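Side-chain contacts in hypothetical exported protein (Streptococcus pyogenes, PDB 3PSQ), which serves in pilus assembly as a class B sortase, probably working through an acyl-thioester intermediate on its active-site cysteine: residues A[176-179]-A[180-184]; A[80-84]-A[85-89]; A[40-43]-A[44-47]. All coordinates share one frame; numbering follows the deposited sequence.

Contact 1: residues A[176-179]-A[180-184]; sequences ILTT and NESRF. With EDO (1,2-ethanediol), chain D.
Thr178 and Thr179 meet Ser182 within one continuous loop that leads from strand 170-173 into strand 184-190, so the contact is a local one on the surface. Ahead of it, Ile176 turns its backbone to a bound 1,2-ethanediol, probably a guest from the crystallisation liquor. Ile176 N donates to O2 of the diol at 2.6 Å, and O1 of the diol donates to Ile176 O at 2.8 Å. Leu177 then ties the loop to strand 197-205 through its carbonyl, which accepts from Gln204 NE2. At Thr178 the two branches part: OG1 stands trans to the backbone N (chi1 -179°) and comes within 3.1 Å of Ser182 OG, while Thr178 CG2 lies 3.4 Å from O1 of the diol. The position of Thr178 OG1 is less certain, so that distance and its bond to Gln204 OE1 are provisional; Gln204 OE1 also bonds weakly to Ser182 OG. Thr179 opens a type I turn that ends at Ser182. Its N-H points almost straight at Ser182 OG, with Thr179 N 2.9 Å from that oxygen and an N-H...O angle of 175°. On the side-chain branch, Thr179 OG1 accepts from Glu181 N at 3.0 Å with a more bent angle of 142°. The backbone bond of the turn, from Ser182 N to Thr179 O, is less certain because the position of that carbonyl oxygen is doubtful. The two surer bonds of the turn both end on hydroxyls, so side-chain oxygens take up backbone N-H groups of the reversal.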
ATOM      1  N   ILE A 176     -18.172   4.883   0.894  1.00 74.70           N
ATOM      2  CA  ILE A 176     -18.594   3.629   1.526  1.00 75.58           C
ATOM      3  C   ILE A 176     -18.863   3.825   3.035  1.00 76.25           C
ATOM      4  O   ILE A 176     -18.387   4.799   3.620  1.00 76.35           O
ATOM      5  CB  ILE A 176     -17.621   2.439   1.226  1.00 75.73           C
ATOM      6  CG1 ILE A 176     -16.226   2.683   1.811  1.00 75.10           C
ATOM      7  CG2 ILE A 176     -17.553   2.144  -0.290  1.00 75.75           C
ATOM      8  CD1 ILE A 176     -15.298   1.465   1.698  1.00 73.29           C
ATOM      9  N   LEU A 177     -19.659   2.942   3.647  1.00 76.74           N
ATOM     10  CA  LEU A 177     -19.906   3.020   5.088  1.00 77.01           C
ATOM     11  C   LEU A 177     -18.597   2.951   5.868  1.00 76.63           C
ATOM     12  O   LEU A 177     -17.814   2.028   5.670  1.00 76.69           O
ATOM     13  CB  LEU A 177     -20.797   1.859   5.546  1.00 77.68           C
ATOM     14  CG  LEU A 177     -22.305   1.999   5.791  1.00 79.50           C
ATOM     15  CD1 LEU A 177     -22.929   0.589   5.886  1.00 81.48           C
ATOM     16  CD2 LEU A 177     -22.620   2.842   7.045  1.00 80.59           C
ATOM     17  N   THR A 178     -18.380   3.907   6.766  1.00 76.06           N
ATOM     18  CA  THR A 178     -17.255   3.868   7.689  1.00 75.81           C
ATOM     19  C   THR A 178     -17.700   4.085   9.146  1.00 75.98           C
ATOM     20  O   THR A 178     -18.697   4.751   9.404  1.00 76.79           O
ATOM     21  CB  THR A 178     -16.190   4.925   7.335  1.00 75.72           C
ATOM     22  OG1 THR A 178     -15.090   4.834   8.254  1.00 75.83           O
ATOM     23  CG2 THR A 178     -16.752   6.345   7.379  1.00 76.10           C
ATOM     24  N   THR A 179     -16.944   3.535  10.089  1.00 75.75           N
ATOM     25  CA  THR A 179     -17.167   3.747  11.517  1.00 75.39           C
ATOM     26  C   THR A 179     -15.881   4.381  12.053  1.00 74.94           C
ATOM     27  O   THR A 179     -14.899   4.494  11.317  1.00 75.59           O
ATOM     28  CB  THR A 179     -17.476   2.413  12.266  1.00 75.73           C
ATOM     29  OG1 THR A 179     -16.269   1.687  12.519  1.00 76.81           O
ATOM     30  CG2 THR A 179     -18.423   1.504  11.467  1.00 75.48           C
ATOM     31  N   ASN A 180     -15.860   4.807  13.310  1.00 74.31           N
ATOM     32  CA  ASN A 180     -14.596   5.317  13.853  0.50 73.33           C
ATOM     33  C   ASN A 180     -13.625   4.184  14.224  1.00 72.70           C
ATOM     34  O   ASN A 180     -12.456   4.431  14.573  1.00 72.69           O
ATOM     35  CB  ASN A 180     -14.819   6.327  14.994  0.50 73.55           C
ATOM     36  CG  ASN A 180     -14.959   7.763  14.482  0.50 73.09           C
ATOM     37  OD1 ASN A 180     -13.974   8.489  14.362  0.50 71.81           O
ATOM     38  ND2 ASN A 180     -16.190   8.170  14.182  0.50 72.73           N
ATOM     39  N   GLU A 181     -14.089   2.947  14.097  1.00 71.55           N
ATOM     40  CA  GLU A 181     -13.207   1.803  14.315  0.50 70.67           C
ATOM     41  C   GLU A 181     -12.624   1.285  12.986  1.00 69.76           C
ATOM     42  O   GLU A 181     -11.737   0.430  12.988  1.00 69.84           O
ATOM     43  CB  GLU A 181     -13.924   0.682  15.085  0.50 70.86           C
ATOM     44  CG  GLU A 181     -14.831   1.159  16.234  0.50 71.37           C
ATOM     45  CD  GLU A 181     -14.073   1.719  17.423  0.50 71.22           C
ATOM     46  OE1 GLU A 181     -13.303   0.964  18.051  0.50 71.52           O
ATOM     47  OE2 GLU A 181     -14.270   2.910  17.745  0.50 71.48           O
ATOM     48  N   SER A 182     -13.103   1.819  11.854  1.00 67.57           N
ATOM     49  CA  SER A 182     -12.602   1.455  10.505  1.00 65.25           C
ATOM     50  C   SER A 182     -11.093   1.590  10.337  1.00 62.96           C
ATOM     51  O   SER A 182     -10.495   2.569  10.775  1.00 63.00           O
ATOM     52  CB  SER A 182     -13.286   2.304   9.415  1.00 65.69           C
ATOM     53  OG  SER A 182     -14.658   1.967   9.277  1.00 65.54           O
ATOM     54  N   ARG A 183     -10.477   0.608   9.691  1.00 60.82           N
ATOM     55  CA  ARG A 183      -9.040   0.667   9.390  1.00 58.12           C
ATOM     56  C   ARG A 183      -8.764   0.799   7.887  1.00 56.09           C
ATOM     57  O   ARG A 183      -9.500   0.286   7.039  1.00 55.32           O
ATOM     58  CB  ARG A 183      -8.313  -0.565   9.924  1.00 58.56           C
ATOM     59  CG  ARG A 183      -8.352  -0.762  11.432  1.00 57.84           C
ATOM     60  CD  ARG A 183      -7.695  -2.113  11.761  1.00 58.77           C
ATOM     61  NE  ARG A 183      -8.670  -3.191  11.664  1.00 63.61           N
ATOM     62  CZ  ARG A 183      -8.420  -4.462  11.346  1.00 66.08           C
ATOM     63  NH1 ARG A 183      -7.193  -4.890  11.071  1.00 64.27           N
ATOM     64  NH2 ARG A 183      -9.435  -5.326  11.302  1.00 68.76           N
ATOM     65  N   PHE A 184      -7.650   1.435   7.563  1.00 54.16           N
ATOM     66  CA  PHE A 184      -7.350   1.774   6.172  1.00 52.23           C
ATOM     67  C   PHE A 184      -6.023   1.180   5.725  1.00 49.96           C
ATOM     68  O   PHE A 184      -5.171   0.878   6.541  1.00 49.12           O
ATOM     69  CB  PHE A 184      -7.375   3.283   6.022  1.00 52.64           C
ATOM     70  CG  PHE A 184      -8.695   3.891   6.408  1.00 54.82           C
ATOM     71  CD1 PHE A 184      -9.714   4.021   5.471  1.00 55.84           C
ATOM     72  CD2 PHE A 184      -8.940   4.307   7.724  1.00 55.67           C
ATOM     73  CE1 PHE A 184     -10.946   4.561   5.833  1.00 54.95           C
ATOM     74  CE2 PHE A 184     -10.171   4.866   8.078  1.00 55.39           C
ATOM     75  CZ  PHE A 184     -11.171   4.990   7.120  1.00 54.40           C
TER
HETATM   76  C1  EDO D 239     -14.900   6.034   3.462  1.00 74.27           C
HETATM   77  O1  EDO D 239     -16.114   6.430   4.091  1.00 76.15           O
HETATM   78  C2  EDO D 239     -14.884   6.651   2.078  1.00 73.67           C
HETATM   79  O2  EDO D 239     -15.771   5.885   1.262  1.00 74.13           O

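Contact 2: residues A[80-84]-A[85-89]; sequences RNKVT and FEDKY
Asn81 and Asp87 each hold CG beside the backbone N and trans to the carbonyl carbon (chi1 -87° and -69°), which brings amide and carboxylate together within the loop between strands 76-77 and 89-93. Asn81 ND2 donates twice, to Tyr89 O at 2.8 Å and to Asp87 OD2 at 3.0 Å. The second bond lies in the amide plane and uses the anti lone pair of OD2, although amide and carboxylate planes are 40° apart. The same oxygen takes a further donor, Lys82 N at 2.9 Å, from above the carboxylate plane. Asn81 OD1 accepts from Leu91 N, so both ends of the amide are engaged and its rotation is fixed. The aliphatic part of Lys82 crosses the Asp87 side chain at about a right angle, with Lys82 CD 3.2 Å from Asp87 OD1. A type I turn from Lys82 to Phe85 is closed by Phe85 N and Lys82 O, 3.1 Å apart, and the Phe85 ring packs on Met37, Ala38 and Ile92. Thr84 OG1 donates to Glu86 OE2 at 2.7 Å, a less certain bond because Glu86 has two conformers. Asp87 OD2 thus gathers a side-chain and a backbone N-H from consecutive residues, which would probably stabilise its negative charge, while the Asn81 amide links the carboxylate to the start of strand 89-93.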
ATOM      1  N   ARG A  80       6.711   2.051  10.725  1.00 42.10           N
ATOM      2  CA  ARG A  80       6.016   2.495  11.937  1.00 43.60           C
ATOM      3  C   ARG A  80       4.695   1.755  12.139  1.00 44.29           C
ATOM      4  O   ARG A  80       4.033   1.993  13.108  1.00 45.46           O
ATOM      5  CB  ARG A  80       5.722   3.994  11.894  1.00 43.04           C
ATOM      6  CG  ARG A  80       6.952   4.879  12.014  1.00 45.10           C
ATOM      7  CD  ARG A  80       6.688   6.268  11.446  1.00 43.74           C
ATOM      8  NE  ARG A  80       6.475   6.275  10.006  1.00 43.75           N
ATOM      9  CZ  ARG A  80       6.551   7.370   9.242  1.00 46.81           C
ATOM     10  NH1 ARG A  80       6.845   8.554   9.786  1.00 43.69           N
ATOM     11  NH2 ARG A  80       6.324   7.299   7.922  1.00 42.78           N
ATOM     12  N   ASN A  81       4.316   0.862  11.229  1.00 44.93           N
ATOM     13  CA  ASN A  81       3.032   0.194  11.303  1.00 44.06           C
ATOM     14  C   ASN A  81       3.129  -1.113  12.040  1.00 44.19           C
ATOM     15  O   ASN A  81       4.184  -1.736  12.069  1.00 43.79           O
ATOM     16  CB  ASN A  81       2.494  -0.073   9.891  1.00 44.28           C
ATOM     17  CG  ASN A  81       1.720   1.080   9.328  1.00 44.07           C
ATOM     18  OD1 ASN A  81       1.989   1.535   8.200  1.00 44.53           O
ATOM     19  ND2 ASN A  81       0.728   1.557  10.079  1.00 40.28           N
ATOM     20  N   LYS A  82       2.011  -1.548  12.623  1.00 45.51           N
ATOM     21  CA  LYS A  82       1.894  -2.928  13.156  1.00 46.75           C
ATOM     22  C   LYS A  82       1.745  -3.912  12.004  1.00 46.12           C
ATOM     23  O   LYS A  82       0.957  -3.647  11.092  1.00 45.65           O
ATOM     24  CB  LYS A  82       0.648  -3.061  14.041  1.00 47.42           C
ATOM     25  CG  LYS A  82       0.788  -2.450  15.421  1.00 50.70           C
ATOM     26  CD  LYS A  82      -0.569  -2.399  16.100  1.00 56.66           C
ATOM     27  CE  LYS A  82      -0.468  -1.729  17.467  1.00 59.58           C
ATOM     28  NZ  LYS A  82       0.441  -2.569  18.300  1.00 61.69           N
ATOM     29  N   VAL A  83       2.482  -5.024  12.054  1.00 45.31           N
ATOM     30  CA  VAL A  83       2.441  -6.037  10.989  1.00 45.10           C
ATOM     31  C   VAL A  83       1.077  -6.719  10.872  1.00 46.05           C
ATOM     32  O   VAL A  83       0.751  -7.346   9.850  1.00 45.94           O
ATOM     33  CB  VAL A  83       3.544  -7.105  11.155  1.00 44.83           C
ATOM     34  CG1 VAL A  83       4.931  -6.475  10.950  1.00 44.99           C
ATOM     35  CG2 VAL A  83       3.456  -7.818  12.513  1.00 42.85           C
ATOM     36  N   THR A  84       0.273  -6.603  11.922  1.00 47.09           N
ATOM     37  CA  THR A  84      -1.037  -7.262  11.985  1.00 47.59           C
ATOM     38  C   THR A  84      -2.097  -6.430  11.262  1.00 48.56           C
ATOM     39  O   THR A  84      -3.267  -6.835  11.187  1.00 50.34           O
ATOM     40  CB  THR A  84      -1.503  -7.369  13.426  1.00 47.84           C
ATOM     41  OG1 THR A  84      -1.442  -6.071  14.029  1.00 49.77           O
ATOM     42  CG2 THR A  84      -0.622  -8.331  14.229  1.00 46.20           C
ATOM     43  N   PHE A  85      -1.705  -5.272  10.735  1.00 48.30           N
ATOM     44  CA  PHE A  85      -2.659  -4.369  10.065  1.00 48.97           C
ATOM     45  C   PHE A  85      -3.768  -3.873  11.001  1.00 50.09           C
ATOM     46  O   PHE A  85      -4.881  -3.649  10.547  1.00 48.92           O
ATOM     47  CB  PHE A  85      -3.224  -4.991   8.766  1.00 47.89           C
ATOM     48  CG  PHE A  85      -2.175  -5.116   7.661  1.00 46.49           C
ATOM     49  CD1 PHE A  85      -2.003  -4.104   6.730  1.00 43.06           C
ATOM     50  CD2 PHE A  85      -1.293  -6.192   7.636  1.00 46.15           C
ATOM     51  CE1 PHE A  85      -1.019  -4.176   5.779  1.00 41.44           C
ATOM     52  CE2 PHE A  85      -0.294  -6.270   6.666  1.00 47.07           C
ATOM     53  CZ  PHE A  85      -0.160  -5.260   5.748  1.00 44.23           C
ATOM     54  N   GLU A  86      -3.432  -3.715  12.296  1.00 51.09           N
ATOM     55  CA  GLU A  86      -4.340  -3.237  13.373  0.50 51.74           C
ATOM     56  C   GLU A  86      -4.453  -1.710  13.425  1.00 51.83           C
ATOM     57  O   GLU A  86      -5.413  -1.158  13.972  1.00 52.81           O
ATOM     58  CB  GLU A  86      -3.815  -3.658  14.762  0.50 52.05           C
ATOM     59  CG  GLU A  86      -3.948  -5.134  15.177  0.50 52.69           C
ATOM     60  CD  GLU A  86      -3.205  -5.423  16.484  0.50 53.61           C
ATOM     61  OE1 GLU A  86      -3.450  -4.715  17.502  0.50 55.23           O
ATOM     62  OE2 GLU A  86      -2.368  -6.346  16.502  0.50 52.08           O
ATOM     63  N   ASP A  87      -3.435  -1.017  12.908  1.00 50.43           N
ATOM     64  CA  ASP A  87      -3.399   0.444  12.921  1.00 48.71           C
ATOM     65  C   ASP A  87      -4.514   1.030  12.099  1.00 48.60           C
ATOM     66  O   ASP A  87      -5.112   0.336  11.264  1.00 47.87           O
ATOM     67  CB  ASP A  87      -2.066   0.952  12.386  1.00 48.51           C
ATOM     68  CG  ASP A  87      -0.926   0.643  13.305  1.00 48.19           C
ATOM     69  OD1 ASP A  87      -1.177   0.342  14.488  1.00 51.18           O
ATOM     70  OD2 ASP A  87       0.228   0.688  12.866  1.00 48.66           O
ATOM     71  N   LYS A  88      -4.816   2.300  12.343  1.00 48.36           N
ATOM     72  CA  LYS A  88      -5.834   2.994  11.540  1.00 49.62           C
ATOM     73  C   LYS A  88      -5.467   3.057  10.062  1.00 48.56           C
ATOM     74  O   LYS A  88      -6.333   3.106   9.187  1.00 48.63           O
ATOM     75  CB  LYS A  88      -6.025   4.432  12.030  1.00 49.87           C
ATOM     76  CG  LYS A  88      -6.824   4.524  13.320  1.00 55.23           C
ATOM     77  CD  LYS A  88      -8.340   4.336  13.030  1.00 60.58           C
ATOM     78  CE  LYS A  88      -9.130   4.070  14.318  1.00 64.65           C
ATOM     79  NZ  LYS A  88      -8.876   5.149  15.330  1.00 67.26           N
ATOM     80  N   TYR A  89      -4.172   3.086   9.803  1.00 47.27           N
ATOM     81  CA  TYR A  89      -3.666   3.407   8.484  1.00 46.68           C
ATOM     82  C   TYR A  89      -2.339   2.701   8.261  1.00 45.54           C
ATOM     83  O   TYR A  89      -1.309   3.040   8.876  1.00 44.60           O
ATOM     84  CB  TYR A  89      -3.461   4.908   8.386  1.00 46.25           C
ATOM     85  CG  TYR A  89      -3.010   5.419   7.055  1.00 45.49           C
ATOM     86  CD1 TYR A  89      -3.916   5.606   6.034  1.00 45.21           C
ATOM     87  CD2 TYR A  89      -1.675   5.775   6.831  1.00 45.61           C
ATOM     88  CE1 TYR A  89      -3.522   6.103   4.804  1.00 45.87           C
ATOM     89  CE2 TYR A  89      -1.268   6.292   5.597  1.00 44.28           C
ATOM     90  CZ  TYR A  89      -2.206   6.468   4.587  1.00 45.03           C
ATOM     91  OH  TYR A  89      -1.860   6.981   3.348  1.00 42.07           O
TER
HETATM   92  O   HOH W   1      -0.852  -1.889  10.973  1.00 39.22           O

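Contact 3: residues A[40-43]-A[44-47]; sequences LTVK and GTHI
Val42 and Thr45 bound a type II turn that reverses the chain, the runs 40-43 and 44-47 heading 160° apart, and Val42 N to Ile47 O at 2.9 Å joins the first residue of the turn to the returning arm. The turn completes a beta-hairpin between the antiparallel strands 36-41 and 48-53. At its corner Gly44 takes a positive phi of 98°, where a beta carbon would be jammed against the carbonyl oxygen of Lys43. The Thr45 hydroxyl sits between Thr45's own backbone and the other arm: its chi1 of 71° places OG1 between the backbone N and the carbonyl carbon. From there Thr45 OG1 donates to Val42 O over a short 2.5 Å, in the carbonyl plane and on a lone pair. It also accepts from Ile47 N at 2.8 Å, forming an ST turn. Thr45 N adds a weak bond to Val42 O at 3.1 Å. On the apolar side, the side chains of Leu40, Val42 and Ile47 point the same way. One methyl of Ile47 serves both neighbours, with Ile47 CG2 3.7 Å from Leu40 CD2 and 3.8 Å from Val42 CG2. Leu40 and Val42 continue onto Phe121 and onto Leu187 of strand 184-190, and Ile47 onto Leu106. A CA-H...O contact from Thr41 CA to Ile47 O, 3.3 Å, supplements the backbone bond. One hydroxyl, as donor and acceptor, thus ties Val42 O to the N-H of Ile47, two residues beyond Thr45, while a methyl-lined face roots the hairpin end in the core.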
ATOM      1  N   LEU A  40       0.477  -9.655  -0.649  1.00 43.72           N
ATOM      2  CA  LEU A  40      -0.490  -8.719  -1.204  1.00 43.86           C
ATOM      3  C   LEU A  40      -0.949  -9.146  -2.603  1.00 44.50           C
ATOM      4  O   LEU A  40      -0.131  -9.467  -3.468  1.00 45.54           O
ATOM      5  CB  LEU A  40       0.136  -7.331  -1.271  1.00 42.63           C
ATOM      6  CG  LEU A  40      -0.593  -6.239  -2.037  1.00 42.28           C
ATOM      7  CD1 LEU A  40      -1.810  -5.721  -1.266  1.00 37.26           C
ATOM      8  CD2 LEU A  40       0.364  -5.062  -2.369  1.00 40.43           C
ATOM      9  N   THR A  41      -2.254  -9.122  -2.825  1.00 45.30           N
ATOM     10  CA  THR A  41      -2.845  -9.470  -4.103  1.00 46.10           C
ATOM     11  C   THR A  41      -3.835  -8.387  -4.499  1.00 46.49           C
ATOM     12  O   THR A  41      -4.652  -7.962  -3.693  1.00 46.33           O
ATOM     13  CB  THR A  41      -3.505 -10.862  -4.046  1.00 46.28           C
ATOM     14  OG1 THR A  41      -2.498 -11.843  -3.738  1.00 48.76           O
ATOM     15  CG2 THR A  41      -4.095 -11.237  -5.392  1.00 47.01           C
ATOM     16  N   VAL A  42      -3.715  -7.871  -5.719  1.00 47.03           N
ATOM     17  CA  VAL A  42      -4.692  -6.906  -6.212  1.00 47.41           C
ATOM     18  C   VAL A  42      -5.209  -7.446  -7.536  1.00 49.03           C
ATOM     19  O   VAL A  42      -4.540  -7.356  -8.565  1.00 49.15           O
ATOM     20  CB  VAL A  42      -4.118  -5.483  -6.431  1.00 47.52           C
ATOM     21  CG1 VAL A  42      -5.243  -4.503  -6.889  1.00 45.39           C
ATOM     22  CG2 VAL A  42      -3.417  -4.976  -5.178  1.00 45.25           C
ATOM     23  N   LYS A  43      -6.391  -8.062  -7.483  1.00 50.49           N
ATOM     24  CA  LYS A  43      -7.113  -8.550  -8.673  1.00 50.64           C
ATOM     25  C   LYS A  43      -7.248  -7.469  -9.714  1.00 48.58           C
ATOM     26  O   LYS A  43      -7.617  -6.329  -9.407  1.00 47.55           O
ATOM     27  CB  LYS A  43      -8.528  -9.051  -8.271  1.00 51.75           C
ATOM     28  CG  LYS A  43      -8.650 -10.568  -8.033  1.00 57.75           C
ATOM     29  CD  LYS A  43     -10.068 -10.960  -7.442  1.00 66.85           C
ATOM     30  CE  LYS A  43     -11.206 -11.057  -8.510  1.00 70.12           C
ATOM     31  NZ  LYS A  43     -12.603 -11.271  -7.887  1.00 70.47           N
ATOM     32  N   GLY A  44      -6.980  -7.841 -10.962  1.00 48.31           N
ATOM     33  CA  GLY A  44      -7.065  -6.882 -12.060  1.00 47.55           C
ATOM     34  C   GLY A  44      -5.675  -6.339 -12.385  1.00 47.17           C
ATOM     35  O   GLY A  44      -5.512  -5.513 -13.288  1.00 47.56           O
ATOM     36  N   THR A  45      -4.676  -6.810 -11.648  1.00 45.83           N
ATOM     37  CA  THR A  45      -3.297  -6.405 -11.887  1.00 44.61           C
ATOM     38  C   THR A  45      -2.478  -7.646 -11.687  1.00 45.22           C
ATOM     39  O   THR A  45      -2.998  -8.682 -11.224  1.00 45.02           O
ATOM     40  CB  THR A  45      -2.790  -5.393 -10.830  1.00 44.39           C
ATOM     41  OG1 THR A  45      -2.622  -6.057  -9.565  1.00 42.04           O
ATOM     42  CG2 THR A  45      -3.716  -4.173 -10.698  1.00 41.41           C
ATOM     43  N   HIS A  46      -1.186  -7.533 -11.984  1.00 44.54           N
ATOM     44  CA  HIS A  46      -0.282  -8.581 -11.612  1.00 44.06           C
ATOM     45  C   HIS A  46       0.360  -8.320 -10.248  1.00 44.00           C
ATOM     46  O   HIS A  46       1.337  -8.971  -9.901  1.00 45.01           O
ATOM     47  CB  HIS A  46       0.765  -8.893 -12.727  1.00 43.34           C
ATOM     48  CG  HIS A  46       1.646  -7.742 -13.106  1.00 43.15           C
ATOM     49  ND1 HIS A  46       2.564  -7.180 -12.236  1.00 43.56           N
ATOM     50  CD2 HIS A  46       1.799  -7.092 -14.285  1.00 40.73           C
ATOM     51  CE1 HIS A  46       3.198  -6.196 -12.847  1.00 42.75           C
ATOM     52  NE2 HIS A  46       2.775  -6.146 -14.102  1.00 43.07           N
ATOM     53  N   ILE A  47      -0.214  -7.426  -9.447  1.00 43.79           N
ATOM     54  CA  ILE A  47       0.271  -7.262  -8.075  1.00 43.30           C
ATOM     55  C   ILE A  47      -0.105  -8.468  -7.233  1.00 43.91           C
ATOM     56  O   ILE A  47      -1.261  -8.707  -6.953  1.00 43.67           O
ATOM     57  CB  ILE A  47      -0.237  -5.959  -7.423  1.00 42.71           C
ATOM     58  CG1 ILE A  47       0.221  -4.770  -8.254  1.00 40.88           C
ATOM     59  CG2 ILE A  47       0.160  -5.920  -5.953  1.00 40.41           C
ATOM     60  CD1 ILE A  47      -0.541  -3.506  -8.027  1.00 41.60           C
TER

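Contact 1 is a surface feature, while contacts 2 and 3 are partly buried. Contacts 1 and 2 touch where their loops enter the parallel strands 184-190 and 89-93, with Phe184 N 2.7 Å from Lys88 O, and again further back in the loop of contact 2, with Arg183 NH1 2.7 Å from Phe85 O; both are probable hydrogen bonds. Contact 3 stands apart on the other side of the chain's centre from contact 2, their centres about 21 Å apart, yet its Leu40 and Val42 pack on strand 184-190, which contact 1 leads into. Chemistry follows place: hydroxyls accept backbone N-H groups in the exposed turn, an amide and a carboxylate organise the loop of contact 2, and the hairpin of contact 3 combines a hydroxyl with apolar packing.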